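Local coordinates for protein (S)-2-haloacid dehalogenase 4A (Burkholderia cepacia, PDB 2NO4) that catalyses the hydrolytic dehalogenation of short-chain (S)-2-haloalkanoic acids to the corresponding (R)-2-hydroxyalkanoic acids, with inversion of configuration, at residues 160-172 and 188-200. Sequence-based numbering, arbitrary orientation.
With SO4 (sulfate ion), chain H.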
loop_
_atom_site.group_PDB
_atom_site.type_symbol
_atom_site.label_atom_id
_atom_site.label_comp_id
_atom_site.label_asym_id
_atom_site.label_seq_id
_atom_site.Cartn_x
_atom_site.Cartn_y
_atom_site.Cartn_z
ATOM N N TYR B 160 -6.249 -10.320 -4.402
ATOM C CA TYR B 160 -6.801 -8.972 -4.231
ATOM C C TYR B 160 -6.597 -8.062 -5.441
ATOM O O TYR B 160 -5.703 -8.288 -6.247
ATOM C CB TYR B 160 -6.181 -8.330 -2.990
ATOM C CG TYR B 160 -6.753 -8.849 -1.687
ATOM C CD1 TYR B 160 -5.950 -9.524 -0.772
ATOM C CD2 TYR B 160 -8.104 -8.626 -1.355
ATOM C CE1 TYR B 160 -6.470 -9.949 0.441
ATOM C CE2 TYR B 160 -8.613 -9.041 -0.143
ATOM C CZ TYR B 160 -7.802 -9.700 0.733
ATOM O OH TYR B 160 -8.308 -10.135 1.908
ATOM N N LYS B 161 -7.435 -7.033 -5.552
ATOM C CA LYS B 161 -7.213 -5.958 -6.515
ATOM C C LYS B 161 -5.841 -5.323 -6.190
ATOM O O LYS B 161 -5.437 -5.326 -5.021
ATOM C CB LYS B 161 -8.298 -4.891 -6.339
ATOM C CG LYS B 161 -9.693 -5.323 -6.681
ATOM C CD LYS B 161 -10.650 -4.322 -6.029
ATOM C CE LYS B 161 -12.044 -4.416 -6.595
ATOM N NZ LYS B 161 -12.892 -3.256 -6.064
ATOM N N PRO B 162 -5.168 -4.719 -7.190
ATOM C CA PRO B 162 -5.569 -4.572 -8.618
ATOM C C PRO B 162 -5.012 -5.654 -9.566
ATOM O O PRO B 162 -4.713 -5.356 -10.729
ATOM C CB PRO B 162 -4.960 -3.210 -8.992
ATOM C CG PRO B 162 -3.736 -3.073 -8.112
ATOM C CD PRO B 162 -3.915 -3.976 -6.901
ATOM N N ASP B 163 -4.805 -6.867 -9.052
ATOM C CA ASP B 163 -4.306 -7.980 -9.861
ATOM C C ASP B 163 -5.357 -8.234 -10.930
ATOM O O ASP B 163 -6.538 -8.309 -10.583
ATOM C CB ASP B 163 -4.195 -9.245 -8.997
ATOM C CG ASP B 163 -3.546 -10.384 -9.728
ATOM O OD1 ASP B 163 -4.150 -10.930 -10.683
ATOM O OD2 ASP B 163 -2.394 -10.695 -9.397
ATOM N N PRO B 164 -4.942 -8.341 -12.219
ATOM C CA PRO B 164 -5.962 -8.492 -13.266
ATOM C C PRO B 164 -6.892 -9.716 -13.124
ATOM O O PRO B 164 -8.016 -9.663 -13.636
ATOM C CB PRO B 164 -5.139 -8.568 -14.552
ATOM C CG PRO B 164 -3.702 -9.052 -14.069
ATOM C CD PRO B 164 -3.578 -8.310 -12.787
ATOM N N ARG B 165 -6.448 -10.789 -12.464
ATOM C CA ARG B 165 -7.327 -11.966 -12.323
ATOM C C ARG B 165 -8.657 -11.661 -11.641
ATOM O O ARG B 165 -9.647 -12.320 -11.940
ATOM C CB ARG B 165 -6.639 -13.160 -11.625
ATOM C CG ARG B 165 -5.399 -13.690 -12.366
ATOM C CD ARG B 165 -4.168 -13.318 -11.557
ATOM N NE ARG B 165 -3.675 -14.471 -10.887
ATOM C CZ ARG B 165 -2.769 -14.536 -9.918
ATOM N NH1 ARG B 165 -2.217 -13.482 -9.314
ATOM N NH2 ARG B 165 -2.467 -15.749 -9.517
ATOM N N ILE B 166 -8.693 -10.675 -10.735
ATOM C CA ILE B 166 -9.957 -10.304 -10.096
ATOM C C ILE B 166 -10.966 -9.606 -11.034
ATOM O O ILE B 166 -12.171 -9.870 -10.950
ATOM C CB ILE B 166 -9.790 -9.557 -8.741
ATOM C CG1 ILE B 166 -11.143 -9.540 -8.004
ATOM C CG2 ILE B 166 -9.229 -8.142 -8.967
ATOM C CD1 ILE B 166 -11.119 -8.846 -6.610
ATOM N N TYR B 167 -10.480 -8.726 -11.912
ATOM C CA TYR B 167 -11.308 -8.109 -12.945
ATOM C C TYR B 167 -11.781 -9.163 -13.964
ATOM O O TYR B 167 -12.922 -9.109 -14.422
ATOM C CB TYR B 167 -10.566 -6.929 -13.625
ATOM C CG TYR B 167 -10.054 -5.933 -12.584
ATOM C CD1 TYR B 167 -10.962 -5.184 -11.810
ATOM C CD2 TYR B 167 -8.681 -5.775 -12.344
ATOM C CE1 TYR B 167 -10.524 -4.279 -10.835
ATOM C CE2 TYR B 167 -8.221 -4.866 -11.343
ATOM C CZ TYR B 167 -9.165 -4.119 -10.609
ATOM O OH TYR B 167 -8.777 -3.238 -9.622
ATOM N N GLN B 168 -10.902 -10.109 -14.309
ATOM C CA GLN B 168 -11.235 -11.222 -15.217
ATOM C C GLN B 168 -12.336 -12.103 -14.629
ATOM O O GLN B 168 -13.249 -12.506 -15.346
ATOM C CB GLN B 168 -9.993 -12.072 -15.542
ATOM C CG GLN B 168 -10.236 -13.209 -16.562
ATOM C CD GLN B 168 -10.706 -12.674 -17.898
ATOM O OE1 GLN B 168 -11.782 -13.019 -18.367
ATOM N NE2 GLN B 168 -9.920 -11.823 -18.507
ATOM N N PHE B 169 -12.238 -12.393 -13.332
ATOM C CA PHE B 169 -13.282 -13.098 -12.570
ATOM C C PHE B 169 -14.687 -12.480 -12.765
ATOM O O PHE B 169 -15.667 -13.217 -12.946
ATOM C CB PHE B 169 -12.898 -13.160 -11.072
ATOM C CG PHE B 169 -13.894 -13.894 -10.198
ATOM C CD1 PHE B 169 -14.062 -15.288 -10.301
ATOM C CD2 PHE B 169 -14.652 -13.206 -9.245
ATOM C CE1 PHE B 169 -14.992 -15.972 -9.458
ATOM C CE2 PHE B 169 -15.576 -13.882 -8.427
ATOM C CZ PHE B 169 -15.740 -15.257 -8.534
ATOM N N ALA B 170 -14.778 -11.145 -12.714
ATOM C CA ALA B 170 -16.030 -10.417 -12.958
ATOM C C ALA B 170 -16.561 -10.656 -14.386
ATOM O O ALA B 170 -17.749 -10.894 -14.568
ATOM C CB ALA B 170 -15.832 -8.867 -12.681
ATOM N N CYS B 171 -15.684 -10.548 -15.389
ATOM C CA CYS B 171 -16.026 -10.854 -16.783
ATOM C C CYS B 171 -16.569 -12.270 -16.897
ATOM O O CYS B 171 -17.636 -12.464 -17.453
ATOM C CB CYS B 171 -14.809 -10.717 -17.696
ATOM S SG CYS B 171 -14.276 -9.055 -17.869
ATOM N N ASP B 172 -15.830 -13.229 -16.354
ATOM C CA ASP B 172 -16.234 -14.646 -16.317
ATOM C C ASP B 172 -17.588 -14.878 -15.649
ATOM O O ASP B 172 -18.476 -15.508 -16.243
ATOM C CB ASP B 172 -15.156 -15.542 -15.679
ATOM C CG ASP B 172 -13.846 -15.546 -16.458
ATOM O OD1 ASP B 172 -13.766 -15.064 -17.607
ATOM O OD2 ASP B 172 -12.853 -16.021 -15.903
ATOM N N ALA B 188 -8.321 5.226 -6.610
ATOM C CA ALA B 188 -7.491 5.417 -7.799
ATOM C C ALA B 188 -6.692 4.179 -8.237
ATOM O O ALA B 188 -6.539 3.965 -9.425
ATOM C CB ALA B 188 -6.563 6.654 -7.639
ATOM N N TRP B 189 -6.200 3.374 -7.281
ATOM C CA TRP B 189 -5.431 2.157 -7.573
ATOM C C TRP B 189 -6.341 1.076 -8.255
ATOM O O TRP B 189 -5.902 0.314 -9.091
ATOM C CB TRP B 189 -4.756 1.613 -6.266
ATOM C CG TRP B 189 -5.669 1.523 -5.093
ATOM C CD1 TRP B 189 -5.836 2.474 -4.130
ATOM C CD2 TRP B 189 -6.611 0.465 -4.781
ATOM N NE1 TRP B 189 -6.801 2.090 -3.241
ATOM C CE2 TRP B 189 -7.297 0.863 -3.604
ATOM C CE3 TRP B 189 -6.933 -0.779 -5.375
ATOM C CZ2 TRP B 189 -8.318 0.082 -2.997
ATOM C CZ3 TRP B 189 -7.972 -1.576 -4.757
ATOM C CH2 TRP B 189 -8.629 -1.134 -3.582
ATOM N N ASP B 190 -7.602 1.062 -7.866
ATOM C CA ASP B 190 -8.616 0.146 -8.352
ATOM C C ASP B 190 -9.017 0.560 -9.774
ATOM O O ASP B 190 -9.129 -0.294 -10.659
ATOM C CB ASP B 190 -9.805 0.200 -7.383
ATOM C CG ASP B 190 -10.873 -0.875 -7.653
ATOM O OD1 ASP B 190 -10.592 -1.896 -8.339
ATOM O OD2 ASP B 190 -12.013 -0.666 -7.139
ATOM N N LEU B 191 -9.209 1.857 -10.000
ATOM C CA LEU B 191 -9.390 2.395 -11.370
ATOM C C LEU B 191 -8.156 2.115 -12.261
ATOM O O LEU B 191 -8.302 1.833 -13.429
ATOM C CB LEU B 191 -9.739 3.892 -11.364
ATOM C CG LEU B 191 -11.028 4.199 -10.574
ATOM C CD1 LEU B 191 -10.942 5.610 -10.015
ATOM C CD2 LEU B 191 -12.281 3.974 -11.428
ATOM N N GLY B 192 -6.957 2.240 -11.703
ATOM C CA GLY B 192 -5.734 1.929 -12.432
ATOM C C GLY B 192 -5.717 0.485 -12.890
ATOM O O GLY B 192 -5.502 0.229 -14.061
ATOM N N GLY B 193 -5.999 -0.447 -11.966
ATOM C CA GLY B 193 -6.059 -1.865 -12.288
ATOM C C GLY B 193 -7.151 -2.238 -13.279
ATOM O O GLY B 193 -6.882 -2.965 -14.244
ATOM N N ALA B 194 -8.373 -1.740 -13.035
ATOM C CA ALA B 194 -9.532 -1.972 -13.889
ATOM C C ALA B 194 -9.350 -1.396 -15.290
ATOM O O ALA B 194 -9.735 -2.022 -16.286
ATOM C CB ALA B 194 -10.807 -1.352 -13.220
ATOM N N GLY B 195 -8.762 -0.216 -15.365
ATOM C CA GLY B 195 -8.528 0.495 -16.640
ATOM C C GLY B 195 -7.465 -0.215 -17.456
ATOM O O GLY B 195 -7.650 -0.467 -18.674
ATOM N N LYS B 196 -6.360 -0.570 -16.797
ATOM C CA LYS B 196 -5.323 -1.380 -17.463
ATOM C C LYS B 196 -5.856 -2.733 -17.945
ATOM O O LYS B 196 -5.546 -3.151 -19.047
ATOM C CB LYS B 196 -4.097 -1.576 -16.600
ATOM C CG LYS B 196 -2.911 -2.058 -17.439
ATOM C CD LYS B 196 -1.723 -2.276 -16.596
ATOM C CE LYS B 196 -0.862 -3.340 -17.261
ATOM N NZ LYS B 196 -0.213 -2.751 -18.446
ATOM N N PHE B 197 -6.676 -3.392 -17.139
ATOM C CA PHE B 197 -7.370 -4.609 -17.560
ATOM C C PHE B 197 -8.265 -4.404 -18.798
ATOM O O PHE B 197 -8.391 -5.309 -19.653
ATOM C CB PHE B 197 -8.181 -5.204 -16.386
ATOM C CG PHE B 197 -8.963 -6.438 -16.764
ATOM C CD1 PHE B 197 -8.314 -7.670 -16.867
ATOM C CD2 PHE B 197 -10.329 -6.356 -17.043
ATOM C CE1 PHE B 197 -9.001 -8.832 -17.263
ATOM C CE2 PHE B 197 -11.045 -7.498 -17.419
ATOM C CZ PHE B 197 -10.372 -8.740 -17.543
ATOM N N GLY B 198 -8.890 -3.231 -18.917
ATOM C CA GLY B 198 -9.756 -2.964 -20.074
ATOM C C GLY B 198 -11.200 -2.544 -19.812
ATOM O O GLY B 198 -11.952 -2.324 -20.769
ATOM N N PHE B 199 -11.608 -2.438 -18.543
ATOM C CA PHE B 199 -12.963 -1.904 -18.241
ATOM C C PHE B 199 -13.009 -0.425 -18.575
ATOM O O PHE B 199 -11.983 0.210 -18.567
ATOM C CB PHE B 199 -13.308 -2.015 -16.767
ATOM C CG PHE B 199 -13.545 -3.416 -16.275
ATOM C CD1 PHE B 199 -13.860 -4.459 -17.151
ATOM C CD2 PHE B 199 -13.474 -3.678 -14.907
ATOM C CE1 PHE B 199 -14.114 -5.783 -16.656
ATOM C CE2 PHE B 199 -13.718 -4.974 -14.389
ATOM C CZ PHE B 199 -14.060 -6.029 -15.281
ATOM N N ASN B 200 -14.207 0.104 -18.868
ATOM C CA ASN B 200 -14.422 1.557 -19.011
ATOM C C ASN B 200 -14.552 2.164 -17.616
ATOM O O ASN B 200 -15.500 1.863 -16.887
ATOM C CB ASN B 200 -15.675 1.846 -19.861
ATOM C CG ASN B 200 -15.589 1.205 -21.245
ATOM O OD1 ASN B 200 -14.850 1.678 -22.104
ATOM N ND2 ASN B 200 -16.317 0.103 -21.448
HETATM S S SO4 H . -13.233 -2.873 -2.182
HETATM O O1 SO4 H . -14.677 -2.836 -2.169
HETATM O O2 SO4 H . -12.701 -3.368 -0.917
HETATM O O3 SO4 H . -12.713 -3.623 -3.303
HETATM O O4 SO4 H . -12.842 -1.471 -2.319
HETATM O O HOH W 1 -5.222 -5.059 -13.522
#
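Tyr-167, reaching from helix 164-172 into helix 188-197, illustrates how a single side chain can join hydrophobic packing to an active site in the HAD fold. Its CB lies over a face of the Phe-197 ring, 3.7 Å from the centroid, in a CH-pi contact. With CG beside the backbone N (chi1 -53°), the ring then runs out between Gly-193, Ala-194, Phe-197 and Asp-190 as a knob in a hole. CD1 leans on Phe-199 CE2, and Tyr-167 CE2 comes within 3.4 Å of Gly-193 C; the lack of a side chain at Gly-193 makes room for the phenol hydroxyl and the Pro-162 ring. Ala-194 covers one face through its N and its methyl, a second CH-pi contact, and Ile-166 CG2 lies over the other. At the tip, Tyr-167 OH donates over 2.6 Å to Asp-190 OD1, which accepts through its anti lone pair, with ring and carboxylate nearly coplanar (24° apart).

Asp-190 OD2 takes a salt bridge from Lys-161 NZ at 2.9 Å, arriving from above the carboxylate plane. Lys-161 CB rests at the edge of the Trp-189 ring, and from there the extended chain carries NZ to the carboxylate. Farther along, Phe-197 fits among Pro-164, Tyr-167, Gln-168 and Cys-171, whose SG touches the edges of both the Phe-197 and Phe-199 rings. A water bridges Pro-162 O and Gly-193 O.

Ser-185 also bonds Asp-190 OD2, which should restrict the carboxylate's rotation. NZ also bonds a sulfate, probably from the crystallisation liquor, among haloacid-binding residues. Tyr-167 and Ser-185 thus hold Asp-190, which shares Lys-161 NZ with Asp-20, consistent with positioning the lysine beside this nucleophile and with the inferred catalytic importance of Lys-161 and Tyr-167.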